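Local coordinates for beta-mannosidase (Trichoderma harzianum, PDB 4CVU), which probably hydrolyses terminal, non-reducing beta-D-mannose residues from beta-mannosides, as a glycosylated fungal enzyme of glycoside hydrolase family 2, at residues 111-116 with 191-196; 740-745 with 824-829; 756-761 with 798-803. One frame throughout, in Å; residues are numbered along the deposited sequence.

Interaction 1: 111-116 with 191-196; sequences GLDTYA and VRKEQN. With NAG (2-acetamido-2-deoxy-beta-D-glucopyranose), chain C.
Asp113 OD1 is gripped from two directions. Lys193 NZ comes to it at 2.8 Å on the syn side, 15° out of the carboxylate plane, and the hydroxyl of Thr114 donates to its anti lone pair, with OG1 2.7 Å from OD1. The other oxygen, OD2, takes a weak, longer bond from the same Lys193 NZ, and the salt bridge thus leans on OD1. Asp113 CG stands anti to its backbone N (chi1 -176°), which sets CG on the side of Lys193, and the two side chains cross at about a right angle. The peptide bond between Asp113 and Thr114 is cis. Thr114 OG1 also lies against the lysine's aliphatic part, 3.4 Å from Lys193 CD, while its methyl CG2 faces Arg192 O and Val191 CG2. Farther along, Tyr115 meets Val191 with the hydroxyl end of its ring: OH is 3.4 Å from Val191 CB, and CE2 sits 3.6 Å from Val191 CG2. Ile163 of helix 159-168 touches both of these side chains. The contact joins two loops of the galactose-binding-like domain, and Arg192, at the centre of an inverse gamma turn, reaches beyond it to a salt bridge with Glu467. Lys193 NZ has further partners in Asp197, through a second salt bridge, and Pro208 O. With two carboxylates around one buried ammonium group, the lysine is likely to stay charged, and the paired grip on OD1 would hold the Asp113 carboxylate against rotation.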
loop_
_atom_site.group_PDB
_atom_site.type_symbol
_atom_site.label_atom_id
_atom_site.label_comp_id
_atom_site.label_asym_id
_atom_site.label_seq_id
_atom_site.Cartn_x
_atom_site.Cartn_y
_atom_site.Cartn_z
ATOM N N GLY A 111 17.451 -17.341 24.506
ATOM C CA GLY A 111 18.006 -16.298 23.643
ATOM C C GLY A 111 17.508 -14.900 23.955
ATOM O O GLY A 111 16.293 -14.667 24.041
ATOM N N LEU A 112 18.450 -13.974 24.146
ATOM C CA LEU A 112 18.135 -12.583 24.362
ATOM C C LEU A 112 18.952 -11.772 23.363
ATOM O O LEU A 112 20.136 -11.995 23.202
ATOM C CB LEU A 112 18.462 -12.148 25.787
ATOM C CG LEU A 112 17.752 -12.906 26.911
ATOM C CD1 LEU A 112 18.463 -12.598 28.202
ATOM C CD2 LEU A 112 16.259 -12.555 26.995
ATOM N N ASP A 113 18.295 -10.833 22.687
ATOM C CA ASP A 113 18.861 -10.150 21.533
ATOM C C ASP A 113 18.910 -8.676 21.825
ATOM O O ASP A 113 17.840 -8.052 21.915
ATOM C CB ASP A 113 17.951 -10.414 20.315
ATOM C CG ASP A 113 18.486 -9.829 19.027
ATOM O OD1 ASP A 113 19.653 -9.387 18.933
ATOM O OD2 ASP A 113 17.713 -9.857 18.045
ATOM N N THR A 114 20.092 -8.088 22.067
ATOM C CA THR A 114 21.349 -8.757 22.435
ATOM C C THR A 114 21.876 -8.239 23.826
ATOM O O THR A 114 21.776 -8.939 24.824
ATOM C CB THR A 114 22.422 -8.566 21.323
ATOM O OG1 THR A 114 22.062 -9.345 20.189
ATOM C CG2 THR A 114 23.801 -9.011 21.779
ATOM N N TYR A 115 22.427 -7.014 23.863
ATOM C CA TYR A 115 22.864 -6.379 25.109
ATOM C C TYR A 115 21.621 -6.088 25.947
ATOM O O TYR A 115 20.710 -5.389 25.491
ATOM C CB TYR A 115 23.603 -5.071 24.880
ATOM C CG TYR A 115 24.880 -5.128 24.054
ATOM C CD1 TYR A 115 26.069 -5.600 24.589
ATOM C CD2 TYR A 115 24.900 -4.650 22.758
ATOM C CE1 TYR A 115 27.246 -5.630 23.820
ATOM C CE2 TYR A 115 26.061 -4.636 22.003
ATOM C CZ TYR A 115 27.228 -5.145 22.513
ATOM O OH TYR A 115 28.378 -5.144 21.710
ATOM N N ALA A 116 21.580 -6.631 27.159
ATOM C CA ALA A 116 20.417 -6.501 28.033
ATOM C C ALA A 116 20.856 -6.351 29.508
ATOM O O ALA A 116 21.975 -6.676 29.894
ATOM C CB ALA A 116 19.514 -7.704 27.872
ATOM N N VAL A 191 29.912 -6.771 18.034
ATOM C CA VAL A 191 28.753 -7.348 18.736
ATOM C C VAL A 191 28.407 -8.745 18.251
ATOM O O VAL A 191 28.301 -8.984 17.062
ATOM C CB VAL A 191 27.533 -6.421 18.694
ATOM C CG1 VAL A 191 27.164 -6.034 17.259
ATOM C CG2 VAL A 191 26.345 -7.075 19.388
ATOM N N ARG A 192 28.212 -9.666 19.184
ATOM C CA ARG A 192 27.738 -11.000 18.862
ATOM C C ARG A 192 26.215 -10.978 18.677
ATOM O O ARG A 192 25.440 -11.367 19.564
ATOM C CB ARG A 192 28.164 -11.979 19.964
ATOM C CG ARG A 192 29.650 -12.040 20.172
ATOM C CD ARG A 192 30.398 -12.276 18.896
ATOM N NE ARG A 192 29.784 -13.371 18.144
ATOM C CZ ARG A 192 29.720 -13.464 16.816
ATOM N NH1 ARG A 192 30.238 -12.529 16.021
ATOM N NH2 ARG A 192 29.144 -14.527 16.261
ATOM N N LYS A 193 25.829 -10.509 17.483
ATOM C CA LYS A 193 24.444 -10.336 17.034
ATOM C C LYS A 193 24.486 -10.652 15.550
ATOM O O LYS A 193 25.525 -10.477 14.849
ATOM C CB LYS A 193 23.927 -8.892 17.304
ATOM C CG LYS A 193 22.479 -8.586 16.859
ATOM C CD LYS A 193 21.937 -7.305 17.492
ATOM C CE LYS A 193 20.561 -6.845 16.958
ATOM N NZ LYS A 193 19.679 -7.970 16.553
ATOM N N GLU A 194 23.364 -11.144 15.071
ATOM C CA GLU A 194 23.181 -11.576 13.688
ATOM C C GLU A 194 23.603 -10.412 12.838
ATOM O O GLU A 194 23.094 -9.331 12.918
ATOM C CB GLU A 194 21.702 -11.984 13.489
ATOM C CG GLU A 194 21.229 -12.182 12.068
ATOM C CD GLU A 194 19.809 -12.758 11.940
ATOM O OE1 GLU A 194 18.884 -12.011 12.169
ATOM O OE2 GLU A 194 19.620 -13.905 11.598
ATOM N N GLN A 195 24.625 -10.635 12.023
ATOM C CA GLN A 195 25.229 -9.567 11.336
ATOM C C GLN A 195 24.347 -8.857 10.325
ATOM O O GLN A 195 24.491 -7.678 10.165
ATOM C CB GLN A 195 26.570 -10.010 10.729
ATOM C CG GLN A 195 27.529 -10.552 11.746
ATOM C CD GLN A 195 28.330 -9.521 12.517
ATOM O OE1 GLN A 195 29.423 -9.107 12.110
ATOM N NE2 GLN A 195 27.823 -9.137 13.692
ATOM N N ASN A 196 23.456 -9.561 9.645
ATOM C CA ASN A 196 22.597 -8.973 8.693
ATOM C C ASN A 196 21.565 -8.036 9.279
ATOM O O ASN A 196 20.964 -7.309 8.567
ATOM C CB ASN A 196 21.967 -9.958 7.745
ATOM C CG ASN A 196 21.006 -10.867 8.405
ATOM O OD1 ASN A 196 21.359 -11.863 8.971
ATOM N ND2 ASN A 196 19.742 -10.470 8.368
HETATM C C1 NAG C . 20.123 0.596 27.719
HETATM C C2 NAG C . 20.255 1.184 29.147
HETATM C C3 NAG C . 21.657 0.950 29.690
HETATM C C4 NAG C . 22.105 -0.501 29.529
HETATM C C5 NAG C . 21.817 -1.033 28.101
HETATM C C6 NAG C . 22.086 -2.549 27.973
HETATM C C7 NAG C . 18.797 3.067 29.606
HETATM C C8 NAG C . 18.552 4.547 29.588
HETATM N N2 NAG C . 19.964 2.614 29.158
HETATM O O3 NAG C . 21.667 1.322 31.061
HETATM O O4 NAG C . 23.502 -0.555 29.778
HETATM O O5 NAG C . 20.475 -0.775 27.725
HETATM O O6 NAG C . 21.114 -3.322 28.657
HETATM O O7 NAG C . 17.931 2.327 30.019
#

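Interaction 2: 740-745 with 824-829; sequences VIASAF and IELTAH. With CD (cadmium ion), chain Z.
The two sheets of an Ig-like beta sandwich face each other here: strand 740-745 lies in one, strand 824-829 in the other, and Leu826 reaches across to Val740 and Ala742. Val740 CG1 is 3.8 Å from Leu826 CD2, the two side chains crossing at about a right angle. The second leucine methyl, CD1, rests on the opposing backbone, 3.8 Å from Ala742 N, and lies 4.0 Å from Ala742 CB. Leu826 CG is anti to its backbone N (chi1 175°), which points the fork at the opposing strand; both methyls lie against Val740 CG1, and CD1 alone also reaches Ala742. No hydrogen bond joins the segments; their axes approach to 7.1 Å and run at 153°, the relation of layers packed through side chains, as expected of the mannosidase Ig/CBM-like domain. Val757 and Val769, from the neighbouring strands of the two sheets, also touch Leu826 and extend this apolar layer. An alanine in place of Leu826 would probably open a gap between the sheets, leaving Val740 CG1 and the backbone at Ala742 without the methyls that cover them. One step along the alternation Ile824 fills the same interface, its CG2 3.8 Å from Ala742 CB and its CD1 4.3 Å from Ala744 CB. At the other end Ala828 CB stands 4.2 Å from Val740 CG1. Between Ile824 and Leu826, Glu825 points away from the interface, and its OE2 binds a cadmium ion at 2.6 Å.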
loop_
_atom_site.group_PDB
_atom_site.type_symbol
_atom_site.label_atom_id
_atom_site.label_comp_id
_atom_site.label_asym_id
_atom_site.label_seq_id
_atom_site.Cartn_x
_atom_site.Cartn_y
_atom_site.Cartn_z
ATOM N N VAL A 740 19.298 -37.162 -14.076
ATOM C CA VAL A 740 19.883 -37.361 -15.401
ATOM C C VAL A 740 19.368 -36.243 -16.326
ATOM O O VAL A 740 18.162 -36.098 -16.508
ATOM C CB VAL A 740 19.477 -38.750 -15.961
ATOM C CG1 VAL A 740 20.241 -39.089 -17.223
ATOM C CG2 VAL A 740 19.705 -39.841 -14.924
ATOM N N ILE A 741 20.287 -35.450 -16.874
ATOM C CA ILE A 741 19.956 -34.305 -17.716
ATOM C C ILE A 741 20.759 -34.342 -19.006
ATOM O O ILE A 741 21.867 -34.873 -19.049
ATOM C CB ILE A 741 20.194 -32.950 -16.973
ATOM C CG1 ILE A 741 21.676 -32.795 -16.568
ATOM C CG2 ILE A 741 19.297 -32.864 -15.735
ATOM C CD1 ILE A 741 22.050 -31.391 -16.114
ATOM N N ALA A 742 20.155 -33.805 -20.057
ATOM C CA ALA A 742 20.808 -33.516 -21.337
ATOM C C ALA A 742 20.970 -32.015 -21.434
ATOM O O ALA A 742 19.997 -31.274 -21.276
ATOM C CB ALA A 742 19.954 -34.020 -22.497
ATOM N N SER A 743 22.179 -31.563 -21.710
ATOM C CA SER A 743 22.519 -30.163 -21.580
ATOM C C SER A 743 23.146 -29.653 -22.870
ATOM O O SER A 743 24.006 -30.333 -23.436
ATOM C CB SER A 743 23.491 -29.967 -20.411
ATOM O OG SER A 743 22.898 -30.286 -19.147
ATOM N N ALA A 744 22.726 -28.460 -23.313
ATOM C CA ALA A 744 23.218 -27.861 -24.558
ATOM C C ALA A 744 24.232 -26.786 -24.259
ATOM O O ALA A 744 23.922 -25.830 -23.576
ATOM C CB ALA A 744 22.069 -27.263 -25.363
ATOM N N PHE A 745 25.427 -26.948 -24.802
ATOM C CA PHE A 745 26.534 -26.005 -24.623
ATOM C C PHE A 745 26.789 -25.308 -25.947
ATOM O O PHE A 745 27.128 -25.967 -26.946
ATOM C CB PHE A 745 27.812 -26.740 -24.204
ATOM C CG PHE A 745 27.791 -27.242 -22.789
ATOM C CD1 PHE A 745 27.203 -28.453 -22.472
ATOM C CD2 PHE A 745 28.378 -26.514 -21.780
ATOM C CE1 PHE A 745 27.185 -28.930 -21.168
ATOM C CE2 PHE A 745 28.370 -26.973 -20.469
ATOM C CZ PHE A 745 27.777 -28.183 -20.160
ATOM N N ILE A 824 14.762 -30.956 -26.971
ATOM C CA ILE A 824 15.556 -32.055 -26.436
ATOM C C ILE A 824 14.781 -32.812 -25.356
ATOM O O ILE A 824 14.368 -32.216 -24.381
ATOM C CB ILE A 824 16.832 -31.483 -25.806
ATOM C CG1 ILE A 824 17.667 -30.755 -26.874
ATOM C CG2 ILE A 824 17.647 -32.586 -25.148
ATOM C CD1 ILE A 824 18.694 -29.821 -26.298
ATOM N N GLU A 825 14.585 -34.117 -25.536
ATOM C CA GLU A 825 13.975 -34.961 -24.508
ATOM C C GLU A 825 14.810 -36.201 -24.260
ATOM O O GLU A 825 15.070 -36.998 -25.185
ATOM C CB GLU A 825 12.552 -35.394 -24.848
ATOM C CG GLU A 825 11.713 -34.301 -25.479
ATOM C CD GLU A 825 10.201 -34.532 -25.366
ATOM O OE1 GLU A 825 9.745 -35.625 -24.900
ATOM O OE2 GLU A 825 9.468 -33.587 -25.739
ATOM N N LEU A 826 15.190 -36.352 -22.992
ATOM C CA LEU A 826 15.955 -37.466 -22.508
ATOM C C LEU A 826 15.061 -38.436 -21.758
ATOM O O LEU A 826 14.187 -38.017 -20.997
ATOM C CB LEU A 826 17.061 -36.965 -21.594
ATOM C CG LEU A 826 17.911 -38.021 -20.876
ATOM C CD1 LEU A 826 19.311 -37.468 -20.636
ATOM C CD2 LEU A 826 17.282 -38.472 -19.565
ATOM N N THR A 827 15.291 -39.736 -21.993
ATOM C CA THR A 827 14.706 -40.804 -21.174
ATOM C C THR A 827 15.815 -41.769 -20.793
ATOM O O THR A 827 16.707 -42.040 -21.596
ATOM C CB THR A 827 13.620 -41.602 -21.918
ATOM O OG1 THR A 827 12.614 -40.710 -22.374
ATOM C CG2 THR A 827 12.976 -42.617 -20.995
ATOM N N ALA A 828 15.760 -42.263 -19.562
ATOM C CA ALA A 828 16.772 -43.178 -19.044
ATOM C C ALA A 828 16.166 -44.060 -17.985
ATOM O O ALA A 828 15.103 -43.783 -17.450
ATOM C CB ALA A 828 17.969 -42.420 -18.482
ATOM N N HIS A 829 16.861 -45.144 -17.701
ATOM C CA HIS A 829 16.387 -46.133 -16.740
ATOM C C HIS A 829 17.483 -46.485 -15.772
ATOM O O HIS A 829 18.618 -46.685 -16.167
ATOM C CB HIS A 829 15.899 -47.374 -17.488
ATOM C CG HIS A 829 14.725 -47.099 -18.364
ATOM N ND1 HIS A 829 13.432 -47.089 -17.884
ATOM C CD2 HIS A 829 14.649 -46.777 -19.675
ATOM C CE1 HIS A 829 12.605 -46.788 -18.869
ATOM N NE2 HIS A 829 13.317 -46.599 -19.966
HETATM CD CD CD Z . 7.412 -34.173 -27.191
#

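Interaction 3: 756-761 with 798-803; sequences WVTSDL and INTTQI. With NAG (2-acetamido-2-deoxy-beta-D-glucopyranose), chain K.
Strands 756-759 and 799-803 pair antiparallel, their axes 4.6 Å apart at closest, with Val757-Thr801 and Ser759-Asn799 as hydrogen-bonded pairs. Val757 N reaches Thr801 O at 2.9 Å, and the ladder is continued past the strand ends by a bond from Ile798 N to Leu761 O. On the face carrying Trp756, Gln802 covers one face of the indole with its aliphatic part: its CB sits 3.6 Å from the centroid of the six-membered ring, almost on the ring normal, a CH-pi contact. Beyond CB the extended chain heads outward over the CE2-CZ2 rim, where OE1 comes 3.4 Å from Trp756 CZ2 and the amide plane is 19° from the ring plane. On that same face the hydroxyls of the non-hydrogen-bonded pair Thr758 and Thr800 meet, OG1 to OG1, at 2.7 Å. On the other face Val757 CG2 packs against Ile803 CD1 at 3.8 Å. Asn799 carries an N-linked sugar, its ND2 bonded to C1 of the N-acetylglucosamine, while its OD1 accepts from Thr800 N at 2.7 Å, which would help steady the linkage. Trp756 NE1 bonds to Glu754, and Arg692 of helix 664-692 makes a cation-pi contact with the indole and touches Thr758 and Thr800. Strand 740-747 flanks 752-759 in the sheet, and Phe793 of strand 790-795 lies against Val757 and Ile803.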
loop_
_atom_site.group_PDB
_atom_site.type_symbol
_atom_site.label_atom_id
_atom_site.label_comp_id
_atom_site.label_asym_id
_atom_site.label_seq_id
_atom_site.Cartn_x
_atom_site.Cartn_y
_atom_site.Cartn_z
ATOM N N TRP A 756 25.691 -32.750 -23.947
ATOM C CA TRP A 756 26.233 -33.718 -23.009
ATOM C C TRP A 756 25.127 -34.239 -22.137
ATOM O O TRP A 756 24.191 -33.490 -21.808
ATOM C CB TRP A 756 27.248 -33.039 -22.104
ATOM C CG TRP A 756 28.464 -32.539 -22.794
ATOM C CD1 TRP A 756 28.546 -31.514 -23.662
ATOM C CD2 TRP A 756 29.787 -33.032 -22.619
ATOM N NE1 TRP A 756 29.856 -31.323 -24.051
ATOM C CE2 TRP A 756 30.637 -32.243 -23.411
ATOM C CE3 TRP A 756 30.346 -34.040 -21.825
ATOM C CZ2 TRP A 756 32.018 -32.450 -23.469
ATOM C CZ3 TRP A 756 31.716 -34.254 -21.888
ATOM C CH2 TRP A 756 32.540 -33.464 -22.710
ATOM N N VAL A 757 25.240 -35.510 -21.755
ATOM C CA VAL A 757 24.351 -36.108 -20.773
ATOM C C VAL A 757 25.116 -36.315 -19.451
ATOM O O VAL A 757 26.214 -36.920 -19.430
ATOM C CB VAL A 757 23.768 -37.441 -21.257
ATOM C CG1 VAL A 757 23.013 -38.144 -20.140
ATOM C CG2 VAL A 757 22.850 -37.238 -22.463
ATOM N N THR A 758 24.509 -35.865 -18.350
ATOM C CA THR A 758 25.160 -35.881 -17.038
ATOM C C THR A 758 24.241 -36.523 -16.023
ATOM O O THR A 758 23.056 -36.244 -16.021
ATOM C CB THR A 758 25.513 -34.440 -16.576
ATOM O OG1 THR A 758 26.430 -33.839 -17.498
ATOM C CG2 THR A 758 26.162 -34.455 -15.210
ATOM N N SER A 759 24.789 -37.387 -15.166
ATOM C CA SER A 759 23.984 -38.176 -14.215
ATOM C C SER A 759 24.598 -38.124 -12.836
ATOM O O SER A 759 25.806 -38.263 -12.721
ATOM C CB SER A 759 23.901 -39.647 -14.672
ATOM O OG SER A 759 23.375 -40.468 -13.657
ATOM N N ASP A 760 23.786 -37.946 -11.790
ATOM C CA ASP A 760 24.327 -37.993 -10.432
ATOM C C ASP A 760 24.127 -39.335 -9.693
ATOM O O ASP A 760 24.405 -39.447 -8.484
ATOM C CB ASP A 760 23.803 -36.826 -9.597
ATOM C CG ASP A 760 22.348 -36.978 -9.199
ATOM O OD1 ASP A 760 21.665 -37.969 -9.606
ATOM O OD2 ASP A 760 21.891 -36.072 -8.474
ATOM N N LEU A 761 23.619 -40.321 -10.419
ATOM C CA LEU A 761 23.344 -41.631 -9.846
ATOM C C LEU A 761 24.655 -42.347 -9.531
ATOM O O LEU A 761 25.708 -42.023 -10.105
ATOM C CB LEU A 761 22.493 -42.465 -10.803
ATOM C CG LEU A 761 21.123 -41.885 -11.144
ATOM C CD1 LEU A 761 20.526 -42.649 -12.321
ATOM C CD2 LEU A 761 20.175 -41.886 -9.953
ATOM N N ILE A 798 27.937 -40.876 -11.326
ATOM C CA ILE A 798 28.338 -39.484 -11.050
ATOM C C ILE A 798 29.299 -38.963 -12.130
ATOM O O ILE A 798 30.441 -38.647 -11.855
ATOM C CB ILE A 798 28.940 -39.307 -9.624
ATOM C CG1 ILE A 798 27.985 -39.864 -8.554
ATOM C CG2 ILE A 798 29.165 -37.820 -9.339
ATOM C CD1 ILE A 798 28.554 -39.891 -7.169
ATOM N N ASN A 799 28.810 -38.860 -13.355
ATOM C CA ASN A 799 29.677 -38.649 -14.501
ATOM C C ASN A 799 28.911 -37.987 -15.659
ATOM O O ASN A 799 27.743 -37.660 -15.530
ATOM C CB ASN A 799 30.268 -39.998 -14.926
ATOM C CG ASN A 799 31.630 -39.892 -15.602
ATOM O OD1 ASN A 799 31.989 -38.882 -16.203
ATOM N ND2 ASN A 799 32.399 -40.976 -15.510
ATOM N N THR A 800 29.591 -37.774 -16.779
ATOM C CA THR A 800 29.011 -37.097 -17.934
ATOM C C THR A 800 29.479 -37.807 -19.207
ATOM O O THR A 800 30.461 -38.538 -19.164
ATOM C CB THR A 800 29.422 -35.618 -17.940
ATOM O OG1 THR A 800 28.546 -34.878 -18.789
ATOM C CG2 THR A 800 30.886 -35.450 -18.396
ATOM N N THR A 801 28.773 -37.604 -20.326
ATOM C CA THR A 801 29.223 -38.122 -21.637
ATOM C C THR A 801 28.781 -37.207 -22.765
ATOM O O THR A 801 27.653 -36.733 -22.765
ATOM C CB THR A 801 28.689 -39.568 -21.868
ATOM O OG1 THR A 801 29.196 -40.101 -23.085
ATOM C CG2 THR A 801 27.186 -39.613 -21.917
ATOM N N GLN A 802 29.661 -36.959 -23.732
ATOM C CA GLN A 802 29.307 -36.122 -24.873
ATOM C C GLN A 802 28.582 -36.929 -25.965
ATOM O O GLN A 802 29.109 -37.924 -26.449
ATOM C CB GLN A 802 30.539 -35.435 -25.448
ATOM C CG GLN A 802 30.174 -34.248 -26.346
ATOM C CD GLN A 802 31.365 -33.609 -27.014
ATOM O OE1 GLN A 802 32.477 -33.776 -26.592
ATOM N NE2 GLN A 802 31.120 -32.866 -28.051
ATOM N N ILE A 803 27.377 -36.492 -26.346
ATOM C CA ILE A 803 26.537 -37.252 -27.285
ATOM C C ILE A 803 26.361 -36.591 -28.657
ATOM O O ILE A 803 26.041 -37.261 -29.610
ATOM C CB ILE A 803 25.142 -37.587 -26.693
ATOM C CG1 ILE A 803 24.334 -36.331 -26.350
ATOM C CG2 ILE A 803 25.284 -38.453 -25.465
ATOM C CD1 ILE A 803 22.843 -36.607 -26.221
HETATM C C1 NAG K . 33.715 -41.104 -16.134
HETATM C C2 NAG K . 34.812 -41.723 -15.254
HETATM C C3 NAG K . 36.073 -42.175 -16.017
HETATM C C4 NAG K . 35.717 -42.963 -17.266
HETATM C C5 NAG K . 34.691 -42.159 -18.055
HETATM C C6 NAG K . 34.243 -42.904 -19.302
HETATM C C7 NAG K . 34.883 -40.949 -12.942
HETATM C C8 NAG K . 35.491 -39.958 -11.989
HETATM N N2 NAG K . 35.272 -40.830 -14.204
HETATM O O3 NAG K . 36.919 -42.923 -15.152
HETATM O O4 NAG K . 36.888 -43.201 -18.032
HETATM O O5 NAG K . 33.531 -41.928 -17.279
HETATM O O6 NAG K . 33.912 -41.920 -20.252
HETATM O O7 NAG K . 34.067 -41.797 -12.553
#

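Overall arrangement
From the N terminus, interaction 1 comes first, bringing 191-196 back to 111-116 and closing a loop of 74 residues within the galactose-binding-like domain. It is complete long before interaction 2 opens, and lies on the opposite side of the chain's centre, with about 46 to 48 Å between its centre and those of the other two. Interaction 2 spans 740-745 to 824-829, and interaction 3 falls wholly within that span. These two adjoin, their centres about 9 Å apart: strands 740-747 and 752-759 are sheet neighbours. Interaction 3 adds strand 799-807 to that sheet, whereas interaction 2 ties the sheet to the one containing 821-830.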